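Local atomic coordinates of intracellular serine protease (Bacillus licheniformis, PDB entry 4ZOQ), a protein that probably cuts peptide bonds as a subtilisin-like serine endopeptidase and serves as a lanthipeptide protease. Residues Gly69-Ile74 against Thr104-Asp110; Ser52-Leu56 against Pro78-Asp82; Val133-Ser137 against Ala279-Ala283; Ile119-Met123 against Ala154-Ala159; Ala63-Thr67 against Pro99-Thr104. All coordinates share one frame; numbering follows the deposited sequence.

Contact 1: Gly69-Ile74 against Thr104-Asp110; sequences GGWNYI and TPYQVLD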
# COMPACT_ATOMS: atom_id res chain seq x y z
N GLY B 69 -6.05 17.59 1.14
CA GLY B 69 -5.58 16.82 0.01
C GLY B 69 -4.27 16.17 0.42
O GLY B 69 -4.04 15.86 1.59
N GLY B 70 -3.37 16.02 -0.54
CA GLY B 70 -2.09 15.42 -0.23
C GLY B 70 -0.98 15.85 -1.15
O GLY B 70 -1.21 16.64 -2.08
N TRP B 71 0.21 15.30 -0.94
CA TRP B 71 1.36 15.75 -1.68
C TRP B 71 1.71 14.86 -2.88
O TRP B 71 1.68 13.63 -2.80
CB TRP B 71 2.55 15.86 -0.74
CG TRP B 71 3.67 16.65 -1.29
CD1 TRP B 71 4.91 16.20 -1.62
CD2 TRP B 71 3.63 18.04 -1.64
NE1 TRP B 71 5.67 17.25 -2.12
CE2 TRP B 71 4.90 18.38 -2.15
CE3 TRP B 71 2.65 19.04 -1.55
CZ2 TRP B 71 5.22 19.67 -2.56
CZ3 TRP B 71 2.97 20.32 -1.97
CH2 TRP B 71 4.24 20.63 -2.46
N ASN B 72 1.98 15.50 -4.01
CA ASN B 72 2.54 14.85 -5.18
C ASN B 72 4.07 15.03 -5.18
O ASN B 72 4.58 16.14 -5.38
CB ASN B 72 1.91 15.43 -6.45
CG ASN B 72 2.46 14.85 -7.73
OD1 ASN B 72 3.53 14.22 -7.75
ND2 ASN B 72 1.73 15.07 -8.82
N TYR B 73 4.81 13.95 -4.94
CA TYR B 73 6.27 14.05 -4.85
C TYR B 73 6.94 14.08 -6.21
O TYR B 73 8.13 14.37 -6.32
CB TYR B 73 6.84 12.90 -4.00
CG TYR B 73 6.41 13.00 -2.56
CD1 TYR B 73 7.23 13.61 -1.61
CD2 TYR B 73 5.18 12.52 -2.15
CE1 TYR B 73 6.83 13.72 -0.29
CE2 TYR B 73 4.77 12.62 -0.83
CZ TYR B 73 5.60 13.22 0.09
OH TYR B 73 5.19 13.31 1.41
N ILE B 74 6.18 13.76 -7.25
CA ILE B 74 6.74 13.73 -8.59
C ILE B 74 6.83 15.15 -9.15
O ILE B 74 7.80 15.50 -9.81
CB ILE B 74 5.91 12.79 -9.52
CG1 ILE B 74 6.21 11.34 -9.15
CG2 ILE B 74 6.29 12.98 -10.98
CD1 ILE B 74 5.32 10.33 -9.82
N THR B 104 -5.45 9.78 3.00
CA THR B 104 -4.58 10.83 2.48
C THR B 104 -3.67 10.31 1.37
O THR B 104 -2.85 9.43 1.61
CB THR B 104 -3.66 11.40 3.57
OG1 THR B 104 -4.41 11.70 4.76
CG2 THR B 104 -2.95 12.64 3.06
N PRO B 105 -3.77 10.91 0.18
CA PRO B 105 -2.96 10.47 -0.97
C PRO B 105 -1.53 11.02 -0.90
O PRO B 105 -1.36 12.23 -0.73
CB PRO B 105 -3.70 11.04 -2.18
CG PRO B 105 -4.36 12.31 -1.64
CD PRO B 105 -4.66 12.05 -0.16
N TYR B 106 -0.54 10.14 -0.95
CA TYR B 106 0.85 10.50 -1.15
C TYR B 106 1.28 9.99 -2.51
O TYR B 106 1.67 8.81 -2.63
CB TYR B 106 1.76 9.92 -0.07
CG TYR B 106 1.56 10.54 1.30
CD1 TYR B 106 0.42 10.27 2.05
CD2 TYR B 106 2.51 11.39 1.84
CE1 TYR B 106 0.23 10.82 3.30
CE2 TYR B 106 2.34 11.94 3.11
CZ TYR B 106 1.20 11.66 3.83
OH TYR B 106 1.01 12.20 5.07
N GLN B 107 1.20 10.86 -3.51
CA GLN B 107 1.42 10.49 -4.91
C GLN B 107 2.89 10.33 -5.26
O GLN B 107 3.64 11.30 -5.36
CB GLN B 107 0.77 11.52 -5.85
CG GLN B 107 0.97 11.17 -7.32
CD GLN B 107 0.05 11.97 -8.23
OE1 GLN B 107 -0.67 12.85 -7.79
NE2 GLN B 107 0.02 11.60 -9.50
N VAL B 108 3.31 9.08 -5.42
CA VAL B 108 4.70 8.79 -5.76
C VAL B 108 4.81 8.01 -7.06
O VAL B 108 5.91 7.65 -7.48
CB VAL B 108 5.38 8.01 -4.63
CG1 VAL B 108 5.29 8.77 -3.33
CG2 VAL B 108 4.72 6.64 -4.48
N LEU B 109 3.67 7.76 -7.68
CA LEU B 109 3.62 7.04 -8.95
C LEU B 109 2.85 7.83 -9.99
O LEU B 109 1.95 8.63 -9.66
CB LEU B 109 2.95 5.66 -8.80
CG LEU B 109 3.44 4.66 -7.75
CD1 LEU B 109 2.48 3.48 -7.69
CD2 LEU B 109 4.85 4.21 -8.07
N ASP B 110 3.26 7.67 -11.23
CA ASP B 110 2.45 8.05 -12.38
C ASP B 110 2.72 7.04 -13.48
O ASP B 110 3.21 5.95 -13.19
CB ASP B 110 2.70 9.50 -12.81
CG ASP B 110 4.16 9.79 -13.14
OD1 ASP B 110 4.99 8.86 -13.25
OD2 ASP B 110 4.45 10.99 -13.30
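N72 and Q107 lie across a single parallel beta bridge, where segment 69-74 runs beside strand 102-110 of the subtilisin-type central sheet. Q107 supplies both backbone bonds: its N gives to W71 O at 2.9 Å, and its O receives Y73 N at 2.9 Å. Above this bridge the two side-chain amides stack with their planes 17° apart. N72 ND2 and Q107 OE1 are 3.4 Å apart, but the angle is poor, so the pair rests on stacking and not on a hydrogen bond. N72 has its CG anti to the backbone N (chi1 178°), which carries OD1 back to its own chain; there it accepts I74 N at 2.7 Å, closing an Asx turn, and also D75 N. If an alanine stood here, the I74 and D75 N-H groups would probably be left without this acceptor, and the Q107 amide would lose its stacking partner on one side. Y73 and Y106 lie side by side and point the same way; in each, CG sits beside the backbone N (chi1 -67° in Y73). They meet edge to edge: Y73 OH is 3.3 Å from Y106 CD2. Their hydroxyls find different partners, D125 for Y73 and D129 for Y106. On one face of the Y73 ring sits W71 CD1. At the far end the contact turns apolar against charged, with I74 CD1 lying 3.6 Å from the carboxylate carbon CG of D110.

Contact 2: Ser52-Leu56 against Pro78-Asp82; sequences SGLDL and PVSGD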
# COMPACT_ATOMS: atom_id res chain seq x y z
N SER B 52 -0.64 6.36 -6.77
CA SER B 52 -0.58 7.19 -7.97
C SER B 52 -1.45 8.45 -7.90
O SER B 52 -1.87 9.00 -8.92
CB SER B 52 -0.97 6.38 -9.21
OG SER B 52 -2.36 6.14 -9.23
N GLY B 53 -1.75 8.90 -6.69
CA GLY B 53 -2.60 10.06 -6.51
C GLY B 53 -4.01 9.63 -6.19
O GLY B 53 -4.24 8.51 -5.77
N LEU B 54 -4.97 10.50 -6.43
CA LEU B 54 -6.33 10.15 -6.05
C LEU B 54 -7.31 11.04 -6.75
O LEU B 54 -7.12 12.24 -6.86
CB LEU B 54 -6.49 10.23 -4.53
CG LEU B 54 -7.82 9.87 -3.88
CD1 LEU B 54 -8.29 8.48 -4.29
CD2 LEU B 54 -7.68 9.91 -2.39
N ASP B 55 -8.39 10.42 -7.21
CA ASP B 55 -9.52 11.12 -7.77
C ASP B 55 -10.32 11.77 -6.63
O ASP B 55 -11.24 11.17 -6.06
CB ASP B 55 -10.37 10.14 -8.59
CG ASP B 55 -11.46 10.82 -9.36
OD1 ASP B 55 -11.24 11.96 -9.82
OD2 ASP B 55 -12.54 10.20 -9.52
N LEU B 56 -9.93 13.00 -6.31
CA LEU B 56 -10.34 13.72 -5.10
C LEU B 56 -11.84 13.97 -4.98
O LEU B 56 -12.36 14.18 -3.88
CB LEU B 56 -9.60 15.06 -5.02
CG LEU B 56 -8.08 14.91 -4.98
CD1 LEU B 56 -7.38 16.26 -5.11
CD2 LEU B 56 -7.68 14.24 -3.68
N PRO B 78 0.64 19.94 -4.60
CA PRO B 78 -0.41 19.13 -3.95
C PRO B 78 -1.11 18.23 -4.97
O PRO B 78 -1.14 18.58 -6.15
CB PRO B 78 -1.35 20.19 -3.35
CG PRO B 78 -1.09 21.43 -4.14
CD PRO B 78 0.37 21.38 -4.48
N VAL B 79 -1.63 17.08 -4.54
CA VAL B 79 -2.31 16.13 -5.44
C VAL B 79 -3.52 16.79 -6.08
O VAL B 79 -4.33 17.42 -5.39
CB VAL B 79 -2.78 14.84 -4.68
CG1 VAL B 79 -3.73 14.00 -5.54
CG2 VAL B 79 -1.60 14.01 -4.21
N SER B 80 -3.64 16.64 -7.39
CA SER B 80 -4.76 17.25 -8.12
C SER B 80 -5.68 16.22 -8.80
O SER B 80 -6.73 16.57 -9.36
CB SER B 80 -4.25 18.24 -9.16
OG SER B 80 -3.38 17.59 -10.06
N GLY B 81 -5.25 14.96 -8.83
CA GLY B 81 -6.04 13.91 -9.43
C GLY B 81 -5.28 12.60 -9.50
O GLY B 81 -4.34 12.39 -8.75
N ASP B 82 -5.71 11.72 -10.39
CA ASP B 82 -5.10 10.40 -10.51
C ASP B 82 -5.09 9.97 -11.97
O ASP B 82 -6.06 9.41 -12.45
CB ASP B 82 -5.87 9.38 -9.66
CG ASP B 82 -5.28 7.99 -9.71
OD1 ASP B 82 -4.18 7.81 -10.27
OD2 ASP B 82 -5.95 7.07 -9.21
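The carboxylate of D82 meets the hydroxyl of S52 on the syn side of OD1, at 2.7 Å from OG and 35° out of the carboxylate plane. A second flat group, the G81 carbonyl, is approached from above its plane: L54 N donates to G81 O at 3.1 Å from 62° out of it, off the lone pairs. Both bonds join loops of the subtilase fold that flank the predicted charge-relay residues D51 and H86, and neither loop is helix or strand here. S52 OG sits between its backbone N and carbonyl carbon (chi1 73°), where it gives its proton to D82 while also bonding G87 N and T84 OG1. D82 is gripped further by G85 N at OD1 and by T88 OG1 at OD2, so S52 and D82 are tied by hydrogen bonds to residues 84-88, which lead into helix 86-97. D82 OD1 stands 2.9 Å from S52 O, an acceptor pair that those donors probably make tolerable. The close passage depends on G53, where a CB would collide with G81 O. Its neighbour L54 is flanked by D82 CB, 3.5 Å from L54 N, and by V79 CG1, 3.8 Å from the same nitrogen. D55 centres an inverse gamma turn, beyond which L56 CD1 reaches V79 O at 3.3 Å.

Contact 3: Val133-Ser137 against Ala279-Ala283; sequences VINIS and APQVA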
# COMPACT_ATOMS: atom_id res chain seq x y z
N VAL B 133 -1.99 4.25 9.91
CA VAL B 133 -1.84 3.16 8.94
C VAL B 133 -1.29 3.66 7.58
O VAL B 133 -1.70 4.71 7.07
CB VAL B 133 -3.17 2.42 8.69
CG1 VAL B 133 -2.98 1.33 7.61
CG2 VAL B 133 -3.72 1.84 9.98
N ILE B 134 -0.34 2.92 7.02
CA ILE B 134 0.17 3.18 5.68
C ILE B 134 -0.09 1.99 4.73
O ILE B 134 0.13 0.83 5.06
CB ILE B 134 1.69 3.51 5.70
CG1 ILE B 134 1.93 4.79 6.52
CG2 ILE B 134 2.25 3.66 4.28
CD1 ILE B 134 3.39 5.06 6.81
N ASN B 135 -0.58 2.30 3.55
CA ASN B 135 -0.76 1.28 2.54
C ASN B 135 0.12 1.56 1.34
O ASN B 135 0.01 2.63 0.73
CB ASN B 135 -2.22 1.21 2.12
CG ASN B 135 -2.47 0.11 1.13
OD1 ASN B 135 -2.79 -1.04 1.49
ND2 ASN B 135 -2.29 0.43 -0.13
N ILE B 136 0.96 0.59 0.97
CA ILE B 136 1.80 0.75 -0.23
C ILE B 136 1.50 -0.36 -1.26
O ILE B 136 2.08 -1.44 -1.20
CB ILE B 136 3.32 0.75 0.12
CG1 ILE B 136 3.65 1.74 1.22
CG2 ILE B 136 4.16 1.08 -1.11
CD1 ILE B 136 5.06 1.57 1.81
N SER B 137 0.61 -0.07 -2.20
CA SER B 137 0.18 -1.07 -3.17
C SER B 137 1.04 -1.03 -4.43
O SER B 137 0.55 -0.91 -5.55
CB SER B 137 -1.31 -0.89 -3.56
OG SER B 137 -2.18 -1.48 -2.61
N ALA B 279 -4.00 -5.71 -0.30
CA ALA B 279 -3.35 -4.99 0.80
C ALA B 279 -4.23 -3.90 1.45
O ALA B 279 -4.28 -3.83 2.69
CB ALA B 279 -2.02 -4.40 0.34
N PRO B 280 -4.90 -3.04 0.65
CA PRO B 280 -5.73 -2.01 1.29
C PRO B 280 -6.96 -2.53 2.06
O PRO B 280 -7.44 -1.83 2.97
CB PRO B 280 -6.18 -1.13 0.11
CG PRO B 280 -5.98 -1.96 -1.11
CD PRO B 280 -4.80 -2.83 -0.80
N GLN B 281 -7.42 -3.74 1.73
CA GLN B 281 -8.50 -4.35 2.48
C GLN B 281 -8.04 -4.64 3.91
O GLN B 281 -8.80 -4.48 4.85
CB GLN B 281 -9.00 -5.62 1.81
CG GLN B 281 -9.72 -5.37 0.52
CD GLN B 281 -10.20 -6.65 -0.13
OE1 GLN B 281 -10.95 -7.43 0.49
NE2 GLN B 281 -9.78 -6.88 -1.39
N VAL B 282 -6.80 -5.07 4.05
CA VAL B 282 -6.19 -5.28 5.35
C VAL B 282 -5.90 -3.93 6.03
O VAL B 282 -6.12 -3.77 7.23
CB VAL B 282 -4.89 -6.12 5.21
CG1 VAL B 282 -4.28 -6.43 6.60
CG2 VAL B 282 -5.17 -7.39 4.45
N ALA B 283 -5.40 -2.96 5.27
CA ALA B 283 -5.17 -1.64 5.83
C ALA B 283 -6.51 -1.06 6.32
O ALA B 283 -6.57 -0.52 7.45
CB ALA B 283 -4.52 -0.73 4.81
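Strand 133-136 and helix 279-283 run antiparallel, their axes 176° apart in direction and 8.4 Å from each other at the closest. V133, N135 and S137 direct their side chains at the helix, whereas I134 and I136 turn to the other side of the sheet. The helix is kinked at P280 and Q281, whose nitrogens make no bond to the preceding turn; within the segment A283 N bonds A279 O at 2.9 Å. This is the central buried helix of the subtilisin-type fold, with the predicted charge-relay serine S276 in its first turn. V133 places CG1 against A283 CB at 3.8 Å, and that methyl also receives N135 CB at 4.0 Å. In N135, CG anti to the backbone N (chi1 -177°) carries the side chain out toward the helix, where it crosses P280 at a slant, with CG 3.9 Å from P280 CA. S137 brings OG to within 3.5 Å of P280 CD, and the same OG is hydrogen-bonded to S276 O. F170 of the next strand completes the apolar side around V133 and A283, and T90 of helix 86-97 borders N135, S137 and P280. The chemistry implies that two alanines and a proline give the helix a low, largely apolar surface on which the strand can lie, while the bond from S137 to S276 O probably helps fix the backbone at the predicted nucleophile.

Contact 4: Ile119-Met123 against Ala154-Ala159; sequences IMKAM and AYQRAA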
# COMPACT_ATOMS: atom_id res chain seq x y z
N ILE B 119 8.98 6.80 -2.19
CA ILE B 119 8.14 5.97 -1.34
C ILE B 119 8.60 6.14 0.11
O ILE B 119 7.77 6.31 1.03
CB ILE B 119 8.17 4.49 -1.75
CG1 ILE B 119 7.65 4.33 -3.17
CG2 ILE B 119 7.33 3.65 -0.76
CD1 ILE B 119 7.77 2.95 -3.72
N MET B 120 9.91 6.10 0.30
CA MET B 120 10.50 6.29 1.62
C MET B 120 10.16 7.66 2.19
O MET B 120 9.78 7.79 3.36
CB MET B 120 12.02 6.13 1.57
CG MET B 120 12.48 4.81 1.04
SD MET B 120 14.26 4.53 1.26
CE MET B 120 14.60 3.63 -0.26
N LYS B 121 10.26 8.69 1.35
CA LYS B 121 9.98 10.04 1.81
C LYS B 121 8.52 10.15 2.22
O LYS B 121 8.21 10.74 3.25
CB LYS B 121 10.31 11.06 0.74
CG LYS B 121 10.24 12.49 1.23
CD LYS B 121 10.49 13.42 0.06
CE LYS B 121 11.96 13.77 -0.06
NZ LYS B 121 12.24 14.56 -1.28
N ALA B 122 7.64 9.56 1.42
CA ALA B 122 6.22 9.55 1.74
C ALA B 122 5.97 8.76 3.03
O ALA B 122 5.16 9.17 3.87
CB ALA B 122 5.41 8.97 0.59
N MET B 123 6.69 7.67 3.22
CA MET B 123 6.50 6.90 4.44
C MET B 123 6.79 7.77 5.63
O MET B 123 6.00 7.87 6.58
CB MET B 123 7.40 5.65 4.46
CG MET B 123 6.96 4.54 3.49
SD MET B 123 8.14 3.16 3.42
CE MET B 123 7.97 2.39 5.04
N ALA B 154 18.30 1.49 3.33
CA ALA B 154 17.60 2.76 3.45
C ALA B 154 16.13 2.50 3.72
O ALA B 154 15.50 3.13 4.58
CB ALA B 154 17.75 3.58 2.16
N TYR B 155 15.62 1.53 2.98
CA TYR B 155 14.20 1.26 2.94
C TYR B 155 13.80 0.69 4.30
O TYR B 155 12.72 0.97 4.83
CB TYR B 155 13.90 0.26 1.85
CG TYR B 155 12.68 0.56 1.10
CD1 TYR B 155 12.64 0.35 -0.28
CD2 TYR B 155 11.61 1.18 1.72
CE1 TYR B 155 11.51 0.65 -0.99
CE2 TYR B 155 10.49 1.49 1.01
CZ TYR B 155 10.45 1.22 -0.35
OH TYR B 155 9.35 1.52 -1.11
N GLN B 156 14.73 -0.08 4.87
CA GLN B 156 14.52 -0.69 6.17
C GLN B 156 14.48 0.37 7.27
O GLN B 156 13.77 0.22 8.27
CB GLN B 156 15.62 -1.73 6.43
CG GLN B 156 15.42 -2.59 7.65
CD GLN B 156 14.10 -3.37 7.61
OE1 GLN B 156 13.94 -4.33 6.83
NE2 GLN B 156 13.15 -2.98 8.45
N ARG B 157 15.20 1.47 7.08
CA ARG B 157 15.21 2.51 8.09
C ARG B 157 13.88 3.23 8.11
O ARG B 157 13.35 3.52 9.17
CB ARG B 157 16.32 3.52 7.82
CG ARG B 157 17.72 3.06 8.12
CD ARG B 157 18.70 4.20 7.87
NE ARG B 157 20.08 3.78 8.07
CZ ARG B 157 21.14 4.58 7.95
NH1 ARG B 157 20.98 5.85 7.59
NH2 ARG B 157 22.36 4.11 8.18
N ALA B 158 13.30 3.42 6.93
CA ALA B 158 11.96 3.98 6.82
C ALA B 158 10.94 3.11 7.55
O ALA B 158 10.10 3.60 8.31
CB ALA B 158 11.57 4.14 5.35
N ALA B 159 11.07 1.80 7.35
CA ALA B 159 10.15 0.87 7.99
C ALA B 159 10.34 0.87 9.49
O ALA B 159 9.36 0.81 10.26
CB ALA B 159 10.35 -0.54 7.42
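The segments 119-123 and 154-159 are helical and nearly parallel, crossing at 17° with their axes 9.5 Å apart at the closest. The Y155 ring is met by I119, M120 and M123 of the other helix. M120 covers one face: its CG lies 3.8 Å from Y155 CD2 as a CH-pi contact, offset toward the rim, and its SD makes an oblique Met-aromatic contact. M123 comes at the edge, where its SD is 3.8 Å from Y155 CE2, a second Met-aromatic contact of different orientation. Both helices are the connecting helices of successive beta-alpha-beta crossovers in the subtilisin-type fold: helix 116-128 leads into strand 133-136, and helix 146-164 leads into strand 168-172. Their interface is wholly buried and carries no hydrogen bond. Y155 OH has no polar partner and ends against I119, 3.0 Å from CG2, a tight fit. The ring gets there through an unusual chi1 of -140°, which suggests some strain. With an alanine here, the sulfur atoms of M120 and M123 would probably lose their aromatic partner and a gap would open beside I119. F63 of the second chain packs on M120 and A154. M123 bends at chi3 (69°) and brings its CE to 4.0 Å from A158 CB, while M120 SD rests 3.7 Å from A154 CB.

Contact 5: Ala63-Thr67 against Pro99-Thr104; sequences ASVNT and PDVTIT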
# COMPACT_ATOMS: atom_id res chain seq x y z
N ALA B 63 -15.91 12.32 0.67
CA ALA B 63 -16.22 12.55 2.10
C ALA B 63 -15.09 12.16 3.07
O ALA B 63 -15.06 12.65 4.21
CB ALA B 63 -17.49 11.81 2.51
N SER B 64 -14.23 11.23 2.64
CA SER B 64 -13.13 10.67 3.45
C SER B 64 -11.78 11.23 3.08
O SER B 64 -10.78 11.01 3.78
CB SER B 64 -13.06 9.14 3.30
OG SER B 64 -14.30 8.54 3.62
N VAL B 65 -11.70 11.89 1.92
CA VAL B 65 -10.42 12.43 1.49
C VAL B 65 -10.02 13.53 2.45
O VAL B 65 -10.84 14.38 2.84
CB VAL B 65 -10.46 12.95 0.04
CG1 VAL B 65 -9.18 13.67 -0.29
CG2 VAL B 65 -10.66 11.79 -0.92
N ASN B 66 -8.77 13.44 2.90
CA ASN B 66 -8.12 14.47 3.68
C ASN B 66 -8.42 15.82 3.06
O ASN B 66 -8.10 16.05 1.90
CB ASN B 66 -6.61 14.20 3.75
CG ASN B 66 -5.91 15.05 4.78
OD1 ASN B 66 -6.23 16.23 4.94
ND2 ASN B 66 -4.96 14.45 5.49
N THR B 67 -9.01 16.72 3.84
CA THR B 67 -9.45 18.01 3.31
C THR B 67 -8.26 18.82 2.79
O THR B 67 -8.41 19.62 1.86
CB THR B 67 -10.21 18.83 4.38
OG1 THR B 67 -9.48 18.80 5.62
CG2 THR B 67 -11.58 18.21 4.64
N PRO B 99 -15.63 3.07 5.64
CA PRO B 99 -16.04 4.22 4.84
C PRO B 99 -15.80 5.57 5.49
O PRO B 99 -15.74 6.56 4.78
CB PRO B 99 -17.55 3.97 4.59
CG PRO B 99 -17.95 2.86 5.50
CD PRO B 99 -16.71 2.08 5.83
N ASP B 100 -15.59 5.62 6.80
CA ASP B 100 -15.43 6.92 7.45
C ASP B 100 -14.00 7.27 7.87
O ASP B 100 -13.77 8.39 8.31
CB ASP B 100 -16.34 6.97 8.69
CG ASP B 100 -17.80 7.11 8.32
OD1 ASP B 100 -18.06 7.69 7.25
OD2 ASP B 100 -18.68 6.59 9.07
N VAL B 101 -13.03 6.36 7.73
CA VAL B 101 -11.65 6.72 8.05
C VAL B 101 -11.13 7.70 7.02
O VAL B 101 -11.59 7.71 5.88
CB VAL B 101 -10.69 5.53 8.13
CG1 VAL B 101 -11.02 4.69 9.35
CG2 VAL B 101 -10.73 4.72 6.85
N THR B 102 -10.17 8.54 7.42
CA THR B 102 -9.69 9.54 6.48
C THR B 102 -8.63 8.91 5.58
O THR B 102 -7.87 8.05 6.01
CB THR B 102 -9.13 10.79 7.22
OG1 THR B 102 -10.20 11.48 7.87
CG2 THR B 102 -8.44 11.73 6.26
N ILE B 103 -8.62 9.29 4.30
CA ILE B 103 -7.63 8.74 3.40
C ILE B 103 -6.77 9.87 2.85
O ILE B 103 -7.30 10.81 2.27
CB ILE B 103 -8.27 7.96 2.21
CG1 ILE B 103 -9.02 6.72 2.69
CG2 ILE B 103 -7.22 7.55 1.20
CD1 ILE B 103 -9.96 6.12 1.62
N THR B 104 -5.45 9.78 3.00
CA THR B 104 -4.58 10.83 2.48
C THR B 104 -3.67 10.31 1.37
O THR B 104 -2.85 9.43 1.61
CB THR B 104 -3.66 11.40 3.57
OG1 THR B 104 -4.41 11.70 4.76
CG2 THR B 104 -2.95 12.64 3.06
O HOH W 1 -13.23 11.07 6.68
O HOH W 2 -16.90 9.49 5.01
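Backbone bonds come first: V65 and I103 form a single parallel beta bridge that joins a loop to strand 102-110 of the subtilisin-type central sheet. I103 N donates to S64 O at 2.8 Å, and I103 O takes N66 N at 3.1 Å, so one residue of the strand is held by the two neighbours of V65. The second bond is nearly straight at the hydrogen (176°) although the donor stands above the carbonyl plane. Side-chain bonding centres on N66, whose ND2 gives a hydrogen bond to T104 OG1 at 2.9 Å, with the oxygen practically in the amide plane. The CG of N66 is anti to its backbone N (chi1 -168°), which aims the amide across the gap. Its OD1 turns back to N68 N, and T104 OG1 has a second hydrogen-bond partner in H131 NE2. Apolar contact is slight, chiefly T102 CG2 at 3.8 Å from N66 CA. Water adds further links: one molecule joins S64 OG, 3.1 Å away, to D100 OD1, an atom also paired in a salt bridge with R40, and another donates to D100 O and is bonded to T102 OG1. S64 OG also lies 2.7 Å from P99 O. Chemically, the loop is held by polar groups more than by packing: bonds at both ends of the N66 amide should fix its rotation, while at the D100 end the link from S64 to the carboxylate runs through water.

Overall arrangement
Strand 102-110 is shared by contacts 1 and 5, which overlap at T104 and lie about 15 Å apart between centres; both hold the 63-74 region to it by parallel bridges. Contact 2 adjoins both: its centre is about 7 Å from that of contact 1, with a probable hydrogen bond of doubtful length between V79 N and G70 O, and L54 CD2 reaches V65 CG2 of contact 5 at 3.8 Å. Contact 4 touches contact 1 through A122 and contact 3 through I136, whose CD1 is 3.8 Å from M123 SD. Around the predicted charge relay, L109 and S52 lie about 4 Å from D51 and S137 about 4 Å from S276, between side chains.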